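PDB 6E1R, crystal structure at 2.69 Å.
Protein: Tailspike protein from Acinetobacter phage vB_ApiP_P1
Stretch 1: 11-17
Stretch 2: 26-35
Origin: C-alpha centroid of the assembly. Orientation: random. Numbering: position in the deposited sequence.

Stretch 1 (11-17) LMNLKGV
Stretch 2, residues 26-35: GLSGSDGQVV

Residues 11-17 and 26-35 of the tailspike chain pack side by side and bury 472 Å² between them, counting both surfaces. Stretch 1 is largely extended (Met12 -131/129°, Leu14 -71/132°, Gly16 170/-168°), broken at Lys15 (phi/psi -70/-46°), and the two stretches run parallel where they meet, with Leu14 CA 5.8 Å from Val34 CA and Gly16 CA 5.3 Å from Val35 CA.

Along stretch 2, Gly26 makes no contact. The CA-to-CB bond of Leu27 (-83/133°, chi1 t, chi2 144°) points toward stretch 1, and CD2 lies 3.6 Å from Lys15 CE. The Lys15 side chain, t at chi1 through chi3 and p at chi4, extends across to this segment: CE is 3.2 Å and NZ 3.6 Å from Ser28 O, while the CA-to-CB bond of Ser28 (-99/152°, t) points away. At Gly29 (-157/-178°), a CB would be crowded by Gln33 OE1, 3.0 Å from its ideal position.

Ser30 (-122/172°) to Gln33 (-69/138°) form a type II turn, closed by Gln33 N to Ser30 O at 3.3 Å. Gln33 (m, t, chi3 -34°) folds back so that OE1 accepts a hydrogen bond from Ser30 N at 2.8 Å; the same OE1 lies 3.3 Å from Lys15 CD. Asp31 (-62/140°, m) directs CA-to-CB away. Gly32 adopts 82/-14°, a positive phi that favours glycine, and its ideal CB would sit only 3.0 Å from Met12 CE. Selenomethionine Met12 (t, chi2 93°, p), CA-to-CB toward stretch 2, places SE 3.6 Å from Gly32 O.

The chain then enters a strand at Val34 (-117/138°, chi1 138°). Lys15 N donates to Val34 O at 3.0 Å and 161°, the one hydrogen bond between the stretches. Beside it, Leu14 (t, p) brings CD1 3.5 Å from Val34 CG1, an apolar contact. Val34, Val35, Gly16 and Val17 are all buried, an enclosed place that suits apolar valines; Val35 (-129/157°, p) sets CG2 close against the Gly16 carbonyl, 3.1 Å from Gly16 O.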

ATOM      1  N   LEU A  11     -52.042  37.779 -12.650  1.00183.23           N
ATOM      2  CA  LEU A  11     -51.019  37.456 -13.638  1.00178.46           C
ATOM      3  C   LEU A  11     -49.793  38.343 -13.435  1.00168.07           C
ATOM      4  O   LEU A  11     -49.910  39.492 -13.011  1.00170.39           O
ATOM      5  CB  LEU A  11     -51.580  37.614 -15.057  1.00184.61           C
ATOM      6  CG  LEU A  11     -50.885  36.868 -16.200  1.00183.73           C
ATOM      7  CD1 LEU A  11     -51.894  36.465 -17.266  1.00189.62           C
ATOM      8  CD2 LEU A  11     -49.778  37.706 -16.816  1.00180.07           C
HETATM    9  N   MSE A  12     -48.619  37.796 -13.730  1.00150.99           N
HETATM   10  CA  MSE A  12     -47.362  38.519 -13.565  1.00134.82           C
HETATM   11  C   MSE A  12     -46.513  38.408 -14.827  1.00118.07           C
HETATM   12  O   MSE A  12     -46.290  37.308 -15.332  1.00116.76           O
HETATM   13  CB  MSE A  12     -46.591  37.980 -12.357  1.00135.52           C
HETATM   14  CG  MSE A  12     -45.218  38.603 -12.147  1.00134.51           C
HETATM   15 SE   MSE A  12     -45.240  40.127 -10.931  1.00134.88          SE
HETATM   16  CE  MSE A  12     -45.871  39.223  -9.322  1.00135.63           C
ATOM     17  N   ASN A  13     -46.041  39.541 -15.338  1.00104.80           N
ATOM     18  CA  ASN A  13     -45.223  39.571 -16.539  1.00 99.05           C
ATOM     19  C   ASN A  13     -43.772  39.873 -16.188  1.00 88.34           C
ATOM     20  O   ASN A  13     -43.460  40.365 -15.099  1.00 87.79           O
ATOM     21  CB  ASN A  13     -45.737  40.621 -17.530  1.00102.00           C
ATOM     22  CG  ASN A  13     -47.020  40.200 -18.215  1.00111.54           C
ATOM     23  OD1 ASN A  13     -47.270  39.012 -18.415  1.00117.77           O
ATOM     24  ND2 ASN A  13     -47.843  41.176 -18.579  1.00113.93           N
ATOM     25  N   LEU A  14     -42.882  39.569 -17.130  1.00 86.80           N
ATOM     26  CA  LEU A  14     -41.473  39.899 -16.960  1.00 80.86           C
ATOM     27  C   LEU A  14     -41.291  41.406 -17.068  1.00 83.23           C
ATOM     28  O   LEU A  14     -41.800  42.036 -18.000  1.00 95.06           O
ATOM     29  CB  LEU A  14     -40.629  39.177 -18.010  1.00 81.29           C
ATOM     30  CG  LEU A  14     -39.108  39.328 -17.920  1.00 78.29           C
ATOM     31  CD1 LEU A  14     -38.575  38.673 -16.665  1.00 71.06           C
ATOM     32  CD2 LEU A  14     -38.438  38.743 -19.152  1.00 80.68           C
ATOM     33  N   LYS A  15     -40.565  41.990 -16.114  1.00 72.66           N
ATOM     34  CA  LYS A  15     -40.416  43.441 -16.104  1.00 75.98           C
ATOM     35  C   LYS A  15     -39.537  43.914 -17.255  1.00 78.55           C
ATOM     36  O   LYS A  15     -39.879  44.872 -17.957  1.00 87.00           O
ATOM     37  CB  LYS A  15     -39.852  43.907 -14.761  1.00 73.04           C
ATOM     38  CG  LYS A  15     -39.606  45.404 -14.696  1.00 74.98           C
ATOM     39  CD  LYS A  15     -39.212  45.850 -13.302  1.00 75.12           C
ATOM     40  CE  LYS A  15     -38.952  47.344 -13.269  1.00 74.61           C
ATOM     41  NZ  LYS A  15     -40.180  48.129 -13.566  1.00 74.10           N
ATOM     42  N   GLY A  16     -38.408  43.252 -17.467  1.00 71.22           N
ATOM     43  CA  GLY A  16     -37.507  43.642 -18.529  1.00 71.72           C
ATOM     44  C   GLY A  16     -36.192  42.902 -18.404  1.00 80.70           C
ATOM     45  O   GLY A  16     -36.072  41.928 -17.656  1.00 65.95           O
ATOM     46  N   VAL A  17     -35.213  43.372 -19.173  1.00 79.83           N
ATOM     47  CA  VAL A  17     -33.878  42.792 -19.188  1.00 65.97           C
ATOM     48  C   VAL A  17     -32.854  43.904 -19.002  1.00 74.66           C
ATOM     49  O   VAL A  17     -32.977  44.983 -19.592  1.00 81.76           O
ATOM     50  CB  VAL A  17     -33.607  42.006 -20.489  1.00 67.33           C
ATOM     51  CG1 VAL A  17     -34.513  40.787 -20.572  1.00 67.77           C
ATOM     52  CG2 VAL A  17     -33.813  42.890 -21.700  1.00 81.33           C
ATOM     53  N   GLY A  26     -29.639  51.066 -10.172  1.00 99.05           N
ATOM     54  CA  GLY A  26     -30.393  52.265 -10.490  1.00101.62           C
ATOM     55  C   GLY A  26     -31.817  52.023 -10.942  1.00101.72           C
ATOM     56  O   GLY A  26     -32.610  52.969 -10.981  1.00107.45           O
ATOM     57  N   LEU A  27     -32.159  50.785 -11.291  1.00 93.94           N
ATOM     58  CA  LEU A  27     -33.497  50.468 -11.771  1.00 90.91           C
ATOM     59  C   LEU A  27     -34.448  50.260 -10.595  1.00 83.65           C
ATOM     60  O   LEU A  27     -34.127  49.541  -9.643  1.00 83.51           O
ATOM     61  CB  LEU A  27     -33.451  49.232 -12.673  1.00 85.56           C
ATOM     62  CG  LEU A  27     -34.726  48.775 -13.386  1.00 84.69           C
ATOM     63  CD1 LEU A  27     -34.389  48.228 -14.762  1.00 84.18           C
ATOM     64  CD2 LEU A  27     -35.436  47.712 -12.583  1.00 84.57           C
ATOM     65  N   SER A  28     -35.620  50.886 -10.669  1.00 86.40           N
ATOM     66  CA  SER A  28     -36.627  50.819  -9.619  1.00 82.28           C
ATOM     67  C   SER A  28     -37.707  49.802  -9.971  1.00 79.41           C
ATOM     68  O   SER A  28     -37.980  49.540 -11.144  1.00 81.98           O
ATOM     69  CB  SER A  28     -37.263  52.193  -9.396  1.00 83.68           C
ATOM     70  OG  SER A  28     -38.136  52.178  -8.280  1.00 87.76           O
ATOM     71  N   GLY A  29     -38.324  49.233  -8.937  1.00 73.66           N
ATOM     72  CA  GLY A  29     -39.336  48.217  -9.145  1.00 76.34           C
ATOM     73  C   GLY A  29     -40.280  48.101  -7.968  1.00 75.85           C
ATOM     74  O   GLY A  29     -40.183  48.837  -6.983  1.00 68.44           O
ATOM     75  N   SER A  30     -41.209  47.155  -8.089  1.00 69.54           N
ATOM     76  CA  SER A  30     -42.202  46.860  -7.067  1.00 70.88           C
ATOM     77  C   SER A  30     -42.082  45.400  -6.642  1.00 76.00           C
ATOM     78  O   SER A  30     -41.353  44.611  -7.248  1.00 72.61           O
ATOM     79  CB  SER A  30     -43.620  47.152  -7.573  1.00 79.34           C
ATOM     80  OG  SER A  30     -43.731  48.485  -8.042  1.00 84.80           O
ATOM     81  N   ASP A  31     -42.827  45.041  -5.596  1.00 79.90           N
ATOM     82  CA  ASP A  31     -42.733  43.699  -5.032  1.00 76.65           C
ATOM     83  C   ASP A  31     -43.140  42.643  -6.051  1.00 78.54           C
ATOM     84  O   ASP A  31     -44.093  42.822  -6.812  1.00 82.53           O
ATOM     85  CB  ASP A  31     -43.610  43.579  -3.784  1.00 82.59           C
ATOM     86  CG  ASP A  31     -42.970  44.195  -2.558  1.00 87.28           C
ATOM     87  OD1 ASP A  31     -41.726  44.149  -2.453  1.00 86.89           O
ATOM     88  OD2 ASP A  31     -43.709  44.717  -1.698  1.00 91.27           O
ATOM     89  N   GLY A  32     -42.401  41.534  -6.060  1.00 74.10           N
ATOM     90  CA  GLY A  32     -42.699  40.418  -6.927  1.00 74.24           C
ATOM     91  C   GLY A  32     -42.190  40.543  -8.345  1.00 70.61           C
ATOM     92  O   GLY A  32     -42.172  39.538  -9.067  1.00 67.37           O
ATOM     93  N   GLN A  33     -41.775  41.733  -8.771  1.00 68.80           N
ATOM     94  CA  GLN A  33     -41.320  41.912 -10.143  1.00 70.96           C
ATOM     95  C   GLN A  33     -39.999  41.188 -10.360  1.00 64.05           C
ATOM     96  O   GLN A  33     -39.104  41.222  -9.513  1.00 66.38           O
ATOM     97  CB  GLN A  33     -41.169  43.397 -10.468  1.00 73.52           C
ATOM     98  CG  GLN A  33     -42.478  44.166 -10.473  1.00 71.83           C
ATOM     99  CD  GLN A  33     -42.315  45.587 -10.973  1.00 73.14           C
ATOM    100  OE1 GLN A  33     -41.287  46.224 -10.747  1.00 71.06           O
ATOM    101  NE2 GLN A  33     -43.334  46.094 -11.659  1.00 82.93           N
ATOM    102  N   VAL A  34     -39.881  40.533 -11.511  1.00 64.43           N
ATOM    103  CA  VAL A  34     -38.705  39.746 -11.853  1.00 61.93           C
ATOM    104  C   VAL A  34     -38.057  40.363 -13.085  1.00 62.20           C
ATOM    105  O   VAL A  34     -38.749  40.775 -14.023  1.00 64.88           O
ATOM    106  CB  VAL A  34     -39.070  38.262 -12.081  1.00 62.28           C
ATOM    107  CG1 VAL A  34     -38.336  37.681 -13.278  1.00 61.76           C
ATOM    108  CG2 VAL A  34     -38.782  37.457 -10.826  1.00 67.09           C
ATOM    109  N   VAL A  35     -36.726  40.434 -13.072  1.00 60.04           N
ATOM    110  CA  VAL A  35     -35.952  40.996 -14.168  1.00 60.09           C
ATOM    111  C   VAL A  35     -34.864  40.000 -14.552  1.00 66.26           C
ATOM    112  O   VAL A  35     -34.465  39.143 -13.760  1.00 74.24           O
ATOM    113  CB  VAL A  35     -35.340  42.366 -13.785  1.00 59.66           C
ATOM    114  CG1 VAL A  35     -34.213  42.186 -12.776  1.00 58.53           C
ATOM    115  CG2 VAL A  35     -34.864  43.131 -15.013  1.00 61.10           C
TER